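PDB 4DNY: metalloprotease stcE from Escherichia coli, which cleaves O-linked glycoproteins as a secreted zinc-dependent mucinase, its activity supporting bacterial adhesion and immune evasion during enterohemorrhagic infection. Local coordinates for residues N22-I28 with N52-H58; N29-N35 with T59-V65; P71-E77 with Y112-W117. All coordinates share one frame. Residues are numbered along the deposited sequence.

Interaction 1. Residues N22-I28 with N52-H58; sequences NGTKKII and NALVEIH
A beta-alpha-beta crossover brings its two strands together as parallel neighbours, and this pair displays the principle at the edge of a mixed sheet. Strand 25-28 runs beside strand 54-58, their axes 4.7 Å apart at closest and 19° from parallel. The register sets K25 opposite L54, K26 opposite V55, I27 opposite E56 and I28 opposite I57, with CA-CA distances of 4.7 to 4.9 Å. The ladder is the regular parallel one: K26 N to L54 O 2.9 Å, E56 N to K26 O 2.8 Å, I28 N to E56 O 2.8 Å and H58 N to I28 O 2.9 Å. Before it, L54 N reaches T24 O at 3.3 Å, while A53 N donates to T24 OG1 at 2.9 Å. N22 OD1 closes an Asx turn by accepting from T24 N at 3.0 Å, and T24 OG1 donates to it at 2.6 Å.

The face carrying K25, L54, I27 and E56 is mixed, with a charged cluster on it. K25, all-trans, extends NZ to E56 OE1 (2.9 Å) in a salt bridge; E56 OE1 also pairs with R82. E56 OE2 accepts from H58 NE2 at 2.6 Å and from water 1 at 2.7 Å. I27 CG2 lies over the H58 ring, 4.2 Å from H58 ND1.

The face carrying K26, V55, I28 and I57 is more apolar: I28 CD1 meets V55 CG1 at 3.7 Å. Helices 31-35 and 43-49 cover this side, I28 packing on V34 and V55 on L49, and across strand 54-60 lies strand 80-86, parallel to it.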
loop_
_atom_site.group_PDB
_atom_site.type_symbol
_atom_site.label_atom_id
_atom_site.label_comp_id
_atom_site.label_asym_id
_atom_site.label_seq_id
_atom_site.Cartn_x
_atom_site.Cartn_y
_atom_site.Cartn_z
ATOM N N ASN A 22 2.217 8.279 -13.714
ATOM C CA ASN A 22 3.462 8.177 -14.479
ATOM C C ASN A 22 4.287 7.007 -13.974
ATOM O O ASN A 22 3.803 6.281 -13.137
ATOM C CB ASN A 22 4.235 9.495 -14.488
ATOM C CG ASN A 22 4.685 9.945 -13.114
ATOM O OD1 ASN A 22 4.939 9.173 -12.247
ATOM N ND2 ASN A 22 4.783 11.248 -12.943
ATOM N N GLY A 23 5.517 6.867 -14.491
ATOM C CA GLY A 23 6.420 5.787 -14.106
ATOM C C GLY A 23 7.268 5.963 -12.884
ATOM O O GLY A 23 8.271 5.252 -12.715
ATOM N N THR A 24 7.008 6.972 -12.086
ATOM C CA THR A 24 7.751 7.119 -10.821
ATOM C C THR A 24 7.223 6.101 -9.821
ATOM O O THR A 24 6.040 6.160 -9.404
ATOM C CB THR A 24 7.684 8.584 -10.275
ATOM O OG1 THR A 24 6.336 8.990 -10.051
ATOM C CG2 THR A 24 8.361 9.544 -11.297
ATOM N N LYS A 25 8.035 5.103 -9.498
ATOM C CA LYS A 25 7.591 3.991 -8.690
ATOM C C LYS A 25 8.576 3.760 -7.606
ATOM O O LYS A 25 9.767 3.561 -7.855
ATOM C CB LYS A 25 7.558 2.741 -9.561
ATOM C CG LYS A 25 7.059 1.511 -8.832
ATOM C CD LYS A 25 7.318 0.334 -9.685
ATOM C CE LYS A 25 6.670 -0.878 -9.213
ATOM N NZ LYS A 25 6.786 -1.976 -10.190
ATOM N N LYS A 26 8.131 3.729 -6.358
ATOM C CA LYS A 26 8.948 3.362 -5.199
ATOM C C LYS A 26 8.677 1.975 -4.789
ATOM O O LYS A 26 7.572 1.624 -4.483
ATOM C CB LYS A 26 8.633 4.306 -4.042
ATOM C CG LYS A 26 9.154 3.828 -2.703
ATOM C CD LYS A 26 10.685 3.902 -2.548
ATOM C CE LYS A 26 11.129 3.301 -1.193
ATOM N NZ LYS A 26 12.595 3.421 -0.924
ATOM N N ILE A 27 9.738 1.160 -4.710
ATOM C CA ILE A 27 9.587 -0.206 -4.184
ATOM C C ILE A 27 10.071 -0.248 -2.751
ATOM O O ILE A 27 11.132 0.243 -2.439
ATOM C CB ILE A 27 10.425 -1.225 -5.012
ATOM C CG1 ILE A 27 9.842 -1.364 -6.397
ATOM C CG2 ILE A 27 10.491 -2.580 -4.342
ATOM C CD1 ILE A 27 10.173 -0.231 -7.234
ATOM N N ILE A 28 9.277 -0.859 -1.859
ATOM C CA ILE A 28 9.659 -1.064 -0.479
ATOM C C ILE A 28 9.858 -2.504 -0.344
ATOM O O ILE A 28 8.943 -3.268 -0.452
ATOM C CB ILE A 28 8.514 -0.529 0.490
ATOM C CG1 ILE A 28 8.442 0.982 0.397
ATOM C CG2 ILE A 28 8.726 -1.088 1.936
ATOM C CD1 ILE A 28 7.320 1.624 1.174
ATOM N N ASN A 52 6.437 10.024 -5.902
ATOM C CA ASN A 52 6.124 8.861 -6.720
ATOM C C ASN A 52 4.646 8.698 -6.949
ATOM O O ASN A 52 3.860 8.934 -6.030
ATOM C CB ASN A 52 6.641 7.586 -6.036
ATOM C CG ASN A 52 8.170 7.552 -5.974
ATOM O OD1 ASN A 52 8.804 7.170 -6.944
ATOM N ND2 ASN A 52 8.755 7.949 -4.846
ATOM N N ALA A 53 4.297 8.223 -8.137
ATOM C CA ALA A 53 2.906 7.914 -8.504
ATOM C C ALA A 53 2.407 6.635 -7.878
ATOM O O ALA A 53 1.210 6.446 -7.655
ATOM C CB ALA A 53 2.805 7.765 -10.018
ATOM N N LEU A 54 3.320 5.718 -7.608
ATOM C CA LEU A 54 3.013 4.403 -7.044
ATOM C C LEU A 54 4.056 3.952 -6.064
ATOM O O LEU A 54 5.285 4.100 -6.309
ATOM C CB LEU A 54 2.839 3.407 -8.188
ATOM C CG LEU A 54 2.246 2.003 -7.744
ATOM C CD1 LEU A 54 1.288 1.474 -8.790
ATOM C CD2 LEU A 54 3.399 1.146 -7.505
ATOM N N VAL A 55 3.596 3.369 -4.948
ATOM C CA VAL A 55 4.479 2.662 -3.997
ATOM C C VAL A 55 4.114 1.200 -4.092
ATOM O O VAL A 55 2.910 0.851 -4.001
ATOM C CB VAL A 55 4.305 3.163 -2.572
ATOM C CG1 VAL A 55 4.930 2.187 -1.545
ATOM C CG2 VAL A 55 4.914 4.600 -2.391
ATOM N N GLU A 56 5.105 0.321 -4.230
ATOM C CA GLU A 56 4.885 -1.133 -4.342
ATOM C C GLU A 56 5.653 -1.785 -3.181
ATOM O O GLU A 56 6.887 -1.657 -3.112
ATOM C CB GLU A 56 5.371 -1.672 -5.691
ATOM C CG GLU A 56 5.211 -3.182 -5.782
ATOM C CD GLU A 56 5.377 -3.728 -7.213
ATOM O OE1 GLU A 56 4.942 -3.094 -8.184
ATOM O OE2 GLU A 56 5.918 -4.790 -7.342
ATOM N N ILE A 57 4.914 -2.453 -2.313
ATOM C CA ILE A 57 5.456 -3.049 -1.106
ATOM C C ILE A 57 5.552 -4.529 -1.262
ATOM O O ILE A 57 4.583 -5.198 -1.649
ATOM C CB ILE A 57 4.525 -2.718 0.073
ATOM C CG1 ILE A 57 4.576 -1.228 0.373
ATOM C CG2 ILE A 57 4.863 -3.585 1.354
ATOM C CD1 ILE A 57 3.384 -0.704 1.260
ATOM N N HIS A 58 6.751 -5.052 -1.011
ATOM C CA HIS A 58 6.997 -6.514 -1.085
ATOM C C HIS A 58 7.308 -7.028 0.303
ATOM O O HIS A 58 8.386 -6.763 0.838
ATOM C CB HIS A 58 8.208 -6.792 -1.947
ATOM C CG HIS A 58 8.013 -6.488 -3.388
ATOM N ND1 HIS A 58 9.073 -6.529 -4.284
ATOM C CD2 HIS A 58 6.955 -5.967 -4.061
ATOM C CE1 HIS A 58 8.598 -6.196 -5.480
ATOM N NE2 HIS A 58 7.321 -5.834 -5.378
HETATM O O HOH W 1 6.372 -5.290 -9.936
#

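Interaction 2. Residues N29-N35 with T59-V65; sequences NTVAEVN and TANGRWV
Van der Waals packing, much of it of methyl groups against backbone, makes up this surface contact between helix 31-35, whose N-cap position is T30, and the end of strand 54-60 with the turn and extended chain that follow. V34, chi1 near trans, points into the interface: V34 CG1 lies 3.8 Å from R63 O, 4.3 Å from V65 CG2 and 4.3 Å from T59 CG2. V65 CG1 approaches V34 O at 3.7 Å and N35 CA at 4.0 Å. The aliphatic stem of R63 fills the gap near the helix start, with R63 CD 3.9 Å from V34 CG2 and R63 CG 4.1 Å from V31 CG2. The backbones come closest at V31 and R63, whose CA atoms are 5.1 Å apart.

Polar groups meet without bonding between the segments. N29 O lies over one face of the R63 guanidinium, 3.2 Å from R63 NE at a poor angle; R63 NH2 instead bonds H58 O.

Backbone bonds are local. V34 N to T30 O (3.0 Å) and N35 N to V31 O (2.9 Å) form the helix, whereas R63 N to A60 O (2.8 Å) and A60 N to R63 O (2.9 Å) close a type II turn with G62 at positive phi (82°). The result illustrates a beta-alpha-beta crossover whose first helix packs on the turn leaving its second strand.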
loop_
_atom_site.group_PDB
_atom_site.type_symbol
_atom_site.label_atom_id
_atom_site.label_comp_id
_atom_site.label_asym_id
_atom_site.label_seq_id
_atom_site.Cartn_x
_atom_site.Cartn_y
_atom_site.Cartn_z
ATOM N N ASN A 29 11.099 -2.957 -0.175
ATOM C CA ASN A 29 11.436 -4.389 -0.173
ATOM C C ASN A 29 12.611 -4.719 0.716
ATOM O O ASN A 29 13.285 -5.733 0.482
ATOM C CB ASN A 29 11.708 -4.895 -1.594
ATOM C CG ASN A 29 12.968 -4.293 -2.207
ATOM O OD1 ASN A 29 13.511 -3.343 -1.684
ATOM N ND2 ASN A 29 13.419 -4.831 -3.350
ATOM N N THR A 30 12.818 -3.903 1.741
ATOM C CA THR A 30 13.889 -4.194 2.719
ATOM C C THR A 30 13.294 -4.191 4.104
ATOM O O THR A 30 12.213 -3.631 4.315
ATOM C CB THR A 30 14.993 -3.100 2.652
ATOM O OG1 THR A 30 14.382 -1.830 2.891
ATOM C CG2 THR A 30 15.695 -3.130 1.310
ATOM N N VAL A 31 14.011 -4.799 5.070
ATOM C CA VAL A 31 13.480 -4.960 6.438
ATOM C C VAL A 31 13.187 -3.626 7.095
ATOM O O VAL A 31 12.096 -3.420 7.637
ATOM C CB VAL A 31 14.394 -5.823 7.313
ATOM C CG1 VAL A 31 13.818 -5.834 8.760
ATOM C CG2 VAL A 31 14.493 -7.229 6.737
ATOM N N ALA A 32 14.147 -2.698 7.021
ATOM C CA ALA A 32 14.024 -1.394 7.716
ATOM C C ALA A 32 12.809 -0.645 7.182
ATOM O O ALA A 32 12.086 0.003 7.955
ATOM C CB ALA A 32 15.259 -0.568 7.536
ATOM N N GLU A 33 12.562 -0.708 5.879
ATOM C CA GLU A 33 11.409 0.037 5.303
ATOM C C GLU A 33 10.087 -0.654 5.602
ATOM O O GLU A 33 9.078 0.016 5.875
ATOM C CB GLU A 33 11.591 0.274 3.795
ATOM C CG GLU A 33 12.713 1.327 3.512
ATOM C CD GLU A 33 12.534 2.089 2.176
ATOM O OE1 GLU A 33 12.154 1.474 1.144
ATOM O OE2 GLU A 33 12.780 3.330 2.165
ATOM N N VAL A 34 10.065 -1.968 5.552
ATOM C CA VAL A 34 8.854 -2.703 5.893
ATOM C C VAL A 34 8.457 -2.458 7.349
ATOM O O VAL A 34 7.270 -2.332 7.673
ATOM C CB VAL A 34 8.960 -4.193 5.526
ATOM C CG1 VAL A 34 7.825 -5.028 6.151
ATOM C CG2 VAL A 34 8.950 -4.326 4.004
ATOM N N ASN A 35 9.461 -2.369 8.210
ATOM C CA ASN A 35 9.206 -2.147 9.628
ATOM C C ASN A 35 8.446 -0.830 9.904
ATOM O O ASN A 35 7.740 -0.741 10.909
ATOM C CB ASN A 35 10.546 -2.147 10.403
ATOM C CG ASN A 35 11.081 -3.494 10.671
ATOM O OD1 ASN A 35 10.400 -4.504 10.502
ATOM N ND2 ASN A 35 12.354 -3.541 11.112
ATOM N N THR A 59 6.349 -7.739 0.931
ATOM C CA THR A 59 6.628 -8.446 2.178
ATOM C C THR A 59 7.168 -9.836 1.828
ATOM O O THR A 59 6.824 -10.390 0.757
ATOM C CB THR A 59 5.407 -8.525 3.052
ATOM O OG1 THR A 59 4.321 -9.011 2.279
ATOM C CG2 THR A 59 5.051 -7.132 3.680
ATOM N N ALA A 60 7.971 -10.398 2.697
ATOM C CA ALA A 60 8.577 -11.712 2.461
ATOM C C ALA A 60 8.876 -12.344 3.775
ATOM O O ALA A 60 8.776 -11.700 4.828
ATOM C CB ALA A 60 9.876 -11.543 1.601
ATOM N N ASN A 61 9.265 -13.645 3.753
ATOM C CA ASN A 61 9.729 -14.270 4.970
ATOM C C ASN A 61 10.956 -13.493 5.502
ATOM O O ASN A 61 11.865 -13.138 4.758
ATOM C CB ASN A 61 10.048 -15.721 4.715
ATOM C CG ASN A 61 8.804 -16.589 4.485
ATOM O OD1 ASN A 61 7.713 -16.230 4.978
ATOM N ND2 ASN A 61 8.966 -17.698 3.786
ATOM N N GLY A 62 10.877 -13.162 6.787
ATOM C CA GLY A 62 11.914 -12.368 7.426
ATOM C C GLY A 62 11.770 -10.874 7.200
ATOM O O GLY A 62 12.662 -10.109 7.616
ATOM N N ARG A 63 10.720 -10.475 6.509
ATOM C CA ARG A 63 10.538 -9.080 6.086
ATOM C C ARG A 63 9.064 -8.763 6.044
ATOM O O ARG A 63 8.472 -8.594 4.960
ATOM C CB ARG A 63 11.174 -8.904 4.713
ATOM C CG ARG A 63 11.260 -7.449 4.253
ATOM C CD ARG A 63 11.040 -7.331 2.746
ATOM N NE ARG A 63 11.982 -8.158 2.018
ATOM C CZ ARG A 63 11.850 -8.543 0.755
ATOM N NH1 ARG A 63 12.794 -9.278 0.195
ATOM N NH2 ARG A 63 10.797 -8.206 0.031
ATOM N N TRP A 64 8.474 -8.703 7.234
ATOM C CA TRP A 64 7.015 -8.716 7.433
ATOM C C TRP A 64 6.609 -7.902 8.624
ATOM O O TRP A 64 7.368 -7.804 9.585
ATOM C CB TRP A 64 6.549 -10.172 7.615
ATOM C CG TRP A 64 5.196 -10.423 8.163
ATOM C CD1 TRP A 64 4.019 -10.572 7.438
ATOM C CD2 TRP A 64 4.831 -10.539 9.556
ATOM N NE1 TRP A 64 2.960 -10.725 8.315
ATOM C CE2 TRP A 64 3.431 -10.755 9.609
ATOM C CE3 TRP A 64 5.556 -10.483 10.742
ATOM C CZ2 TRP A 64 2.766 -10.913 10.775
ATOM C CZ3 TRP A 64 4.893 -10.632 11.931
ATOM C CH2 TRP A 64 3.506 -10.847 11.966
ATOM N N VAL A 65 5.445 -7.274 8.546
ATOM C CA VAL A 65 4.783 -6.786 9.730
ATOM C C VAL A 65 3.326 -7.164 9.677
ATOM O O VAL A 65 2.800 -7.372 8.578
ATOM C CB VAL A 65 4.809 -5.221 9.832
ATOM C CG1 VAL A 65 6.255 -4.791 10.217
ATOM C CG2 VAL A 65 4.284 -4.546 8.544
#

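Interaction 3. Residues P71-E77 with Y112-W117; sequences PQGPDLE and YVNGQW
Two aromatic side chains of a beta hairpin, Y112 and W117, hydrogen-bond the loop 71-77 through P71 O, Q72 OE1 and G73 N. W117 NE1 donates to P71 O at 2.7 Å. Y112 OH works both ways, donating to Q72 OE1 at 2.8 Å and accepting from G73 N at 3.2 Å. Q72, with chi1 and chi2 both m, turns its amide back over the hairpin, and its other terminus is satisfied too: Q72 NE2 donates to water 2 at 2.9 Å, as does W117 N at 3.0 Å, so the water bridges the segments.

The hairpin joins strands 107-113 and 116-119 by a two-residue type I' turn, V113 to Q116. N114 (phi 47°, psi 46°) and G115 (92°, 8°) occupy its corners, and V113 N to Q116 O (2.9 Å) and Q116 N to V113 O (3.3 Å) close it. The amides of the two corner residues take no part in these two bonds and face the E77 carboxylate: N114 N donates to E77 OE2 at 2.7 Å, and G115 N weakly to E77 OE1 at 3.4 Å.

Between these polar ends, the 3-10 turn 74-76 presents L76 to the Y112 ring, L76 CB lying over its face 3.9 Å from the centroid in a CH-pi contact. L76 CD1 reaches W117 CZ2 at 4.2 Å. Within the loop, L76 N donates to G73 O at 3.2 Å and E77 N to P74 O at 3.3 Å; at phi 153°, psi 160°, a CB on G73 would jam against Q72 O. P71 and L76 also touch helix 43-49, where D75 OD1 is hydrogen-bonded to H46 NE2.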
loop_
_atom_site.group_PDB
_atom_site.type_symbol
_atom_site.label_atom_id
_atom_site.label_comp_id
_atom_site.label_asym_id
_atom_site.label_seq_id
_atom_site.Cartn_x
_atom_site.Cartn_y
_atom_site.Cartn_z
ATOM N N PRO A 71 -2.090 5.736 4.322
ATOM C CA PRO A 71 -2.278 7.115 4.806
ATOM C C PRO A 71 -3.534 7.788 4.257
ATOM O O PRO A 71 -4.096 7.346 3.237
ATOM C CB PRO A 71 -1.022 7.790 4.321
ATOM C CG PRO A 71 -0.649 7.052 3.009
ATOM C CD PRO A 71 -1.014 5.642 3.312
ATOM N N GLN A 72 -3.945 8.903 4.887
ATOM C CA GLN A 72 -4.995 9.740 4.378
ATOM C C GLN A 72 -4.443 11.145 4.200
ATOM O O GLN A 72 -3.558 11.556 4.928
ATOM C CB GLN A 72 -6.173 9.793 5.349
ATOM C CG GLN A 72 -6.899 8.488 5.553
ATOM C CD GLN A 72 -7.775 8.094 4.362
ATOM O OE1 GLN A 72 -8.414 8.949 3.751
ATOM N NE2 GLN A 72 -7.882 6.808 4.118
ATOM N N GLY A 73 -4.995 11.881 3.238
ATOM C CA GLY A 73 -4.646 13.286 3.061
ATOM C C GLY A 73 -4.830 13.737 1.653
ATOM O O GLY A 73 -4.824 12.940 0.699
ATOM N N PRO A 74 -4.943 15.043 1.485
ATOM C CA PRO A 74 -5.223 15.625 0.204
ATOM C C PRO A 74 -4.198 15.312 -0.895
ATOM O O PRO A 74 -4.588 15.045 -2.049
ATOM C CB PRO A 74 -5.238 17.140 0.508
ATOM C CG PRO A 74 -5.438 17.270 1.933
ATOM C CD PRO A 74 -4.938 16.036 2.589
ATOM N N ASP A 75 -2.913 15.318 -0.544
ATOM C CA ASP A 75 -1.862 15.161 -1.514
ATOM C C ASP A 75 -1.746 13.751 -2.094
ATOM O O ASP A 75 -0.899 13.502 -2.961
ATOM C CB ASP A 75 -0.511 15.635 -0.942
ATOM C CG ASP A 75 -0.081 14.883 0.305
ATOM O OD1 ASP A 75 -0.870 14.143 0.923
ATOM O OD2 ASP A 75 1.091 15.075 0.671
ATOM N N LEU A 76 -2.616 12.849 -1.631
ATOM C CA LEU A 76 -2.632 11.437 -2.130
ATOM C C LEU A 76 -3.535 11.250 -3.358
ATOM O O LEU A 76 -3.658 10.156 -3.896
ATOM C CB LEU A 76 -3.097 10.507 -1.012
ATOM C CG LEU A 76 -2.196 10.348 0.226
ATOM C CD1 LEU A 76 -2.902 9.638 1.347
ATOM C CD2 LEU A 76 -0.847 9.695 -0.109
ATOM N N GLU A 77 -4.168 12.305 -3.813
ATOM C CA GLU A 77 -5.069 12.237 -4.935
ATOM C C GLU A 77 -4.440 11.560 -6.154
ATOM O O GLU A 77 -3.392 11.988 -6.655
ATOM C CB GLU A 77 -5.537 13.633 -5.285
ATOM C CG GLU A 77 -6.745 13.723 -6.045
ATOM C CD GLU A 77 -7.962 13.022 -5.436
ATOM O OE1 GLU A 77 -8.114 12.901 -4.163
ATOM O OE2 GLU A 77 -8.652 12.540 -6.289
ATOM N N TYR A 112 -6.284 6.172 -4.651
ATOM C CA TYR A 112 -6.960 7.164 -3.842
ATOM C C TYR A 112 -7.680 8.143 -4.795
ATOM O O TYR A 112 -7.040 8.751 -5.642
ATOM C CB TYR A 112 -5.919 7.919 -3.024
ATOM C CG TYR A 112 -6.430 8.651 -1.824
ATOM C CD1 TYR A 112 -6.698 7.985 -0.644
ATOM C CD2 TYR A 112 -6.512 10.033 -1.826
ATOM C CE1 TYR A 112 -7.096 8.621 0.483
ATOM C CE2 TYR A 112 -6.893 10.711 -0.655
ATOM C CZ TYR A 112 -7.164 9.988 0.499
ATOM O OH TYR A 112 -7.520 10.665 1.674
ATOM N N VAL A 113 -8.993 8.230 -4.683
ATOM C CA VAL A 113 -9.785 9.096 -5.545
ATOM C C VAL A 113 -10.705 9.942 -4.672
ATOM O O VAL A 113 -11.569 9.390 -3.941
ATOM C CB VAL A 113 -10.603 8.299 -6.579
ATOM C CG1 VAL A 113 -11.324 9.231 -7.499
ATOM C CG2 VAL A 113 -9.641 7.371 -7.375
ATOM N N ASN A 114 -10.561 11.248 -4.812
ATOM C CA ASN A 114 -11.396 12.226 -4.094
ATOM C C ASN A 114 -11.515 11.913 -2.617
ATOM O O ASN A 114 -12.644 11.917 -2.051
ATOM C CB ASN A 114 -12.746 12.412 -4.731
ATOM C CG ASN A 114 -13.462 13.632 -4.226
ATOM O OD1 ASN A 114 -12.829 14.665 -3.919
ATOM N ND2 ASN A 114 -14.793 13.560 -4.072
ATOM N N GLY A 115 -10.362 11.592 -2.004
ATOM C CA GLY A 115 -10.296 11.466 -0.547
ATOM C C GLY A 115 -10.541 10.078 0.014
ATOM O O GLY A 115 -10.662 9.895 1.231
ATOM N N GLN A 116 -10.630 9.053 -0.843
ATOM C CA GLN A 116 -10.898 7.684 -0.404
ATOM C C GLN A 116 -10.040 6.671 -1.196
ATOM O O GLN A 116 -9.943 6.748 -2.399
ATOM C CB GLN A 116 -12.371 7.356 -0.592
ATOM C CG GLN A 116 -12.824 6.000 -0.012
ATOM C CD GLN A 116 -14.297 5.754 -0.203
ATOM O OE1 GLN A 116 -15.141 6.413 0.384
ATOM N NE2 GLN A 116 -14.613 4.812 -1.099
ATOM N N TRP A 117 -9.517 5.651 -0.491
ATOM C CA TRP A 117 -8.865 4.552 -1.130
ATOM C C TRP A 117 -9.882 3.584 -1.736
ATOM O O TRP A 117 -10.895 3.227 -1.073
ATOM C CB TRP A 117 -8.003 3.740 -0.139
ATOM C CG TRP A 117 -6.751 4.442 0.277
ATOM C CD1 TRP A 117 -6.538 5.054 1.453
ATOM C CD2 TRP A 117 -5.592 4.662 -0.533
ATOM N NE1 TRP A 117 -5.277 5.628 1.460
ATOM C CE2 TRP A 117 -4.670 5.376 0.246
ATOM C CE3 TRP A 117 -5.218 4.294 -1.867
ATOM C CZ2 TRP A 117 -3.432 5.782 -0.261
ATOM C CZ3 TRP A 117 -4.003 4.665 -2.360
ATOM C CH2 TRP A 117 -3.098 5.401 -1.535
HETATM O O HOH W 2 -9.985 5.709 2.515
#

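How the interactions relate
All three contacts reach the same five-stranded sheet, but their chemistry differs with their place in the fold. Interaction 1, partly buried, pairs strands by regular backbone bonding. Interaction 2 is a surface contact made chiefly by valines and an arginine stem. It continues interaction 1 along the chain, sharing strand 54-60 and touching it through the K26-E33 salt bridge, I28 packed on E33 and V34, and the probable hydrogen bond from R63 to H58 O. Interaction 3, partly buried at the other edge of the sheet, relies on side chains that satisfy backbone groups. It touches neither: nearest atoms are about 7 Å from interaction 1 and about 12 Å from interaction 2, which lies across the chain's centre.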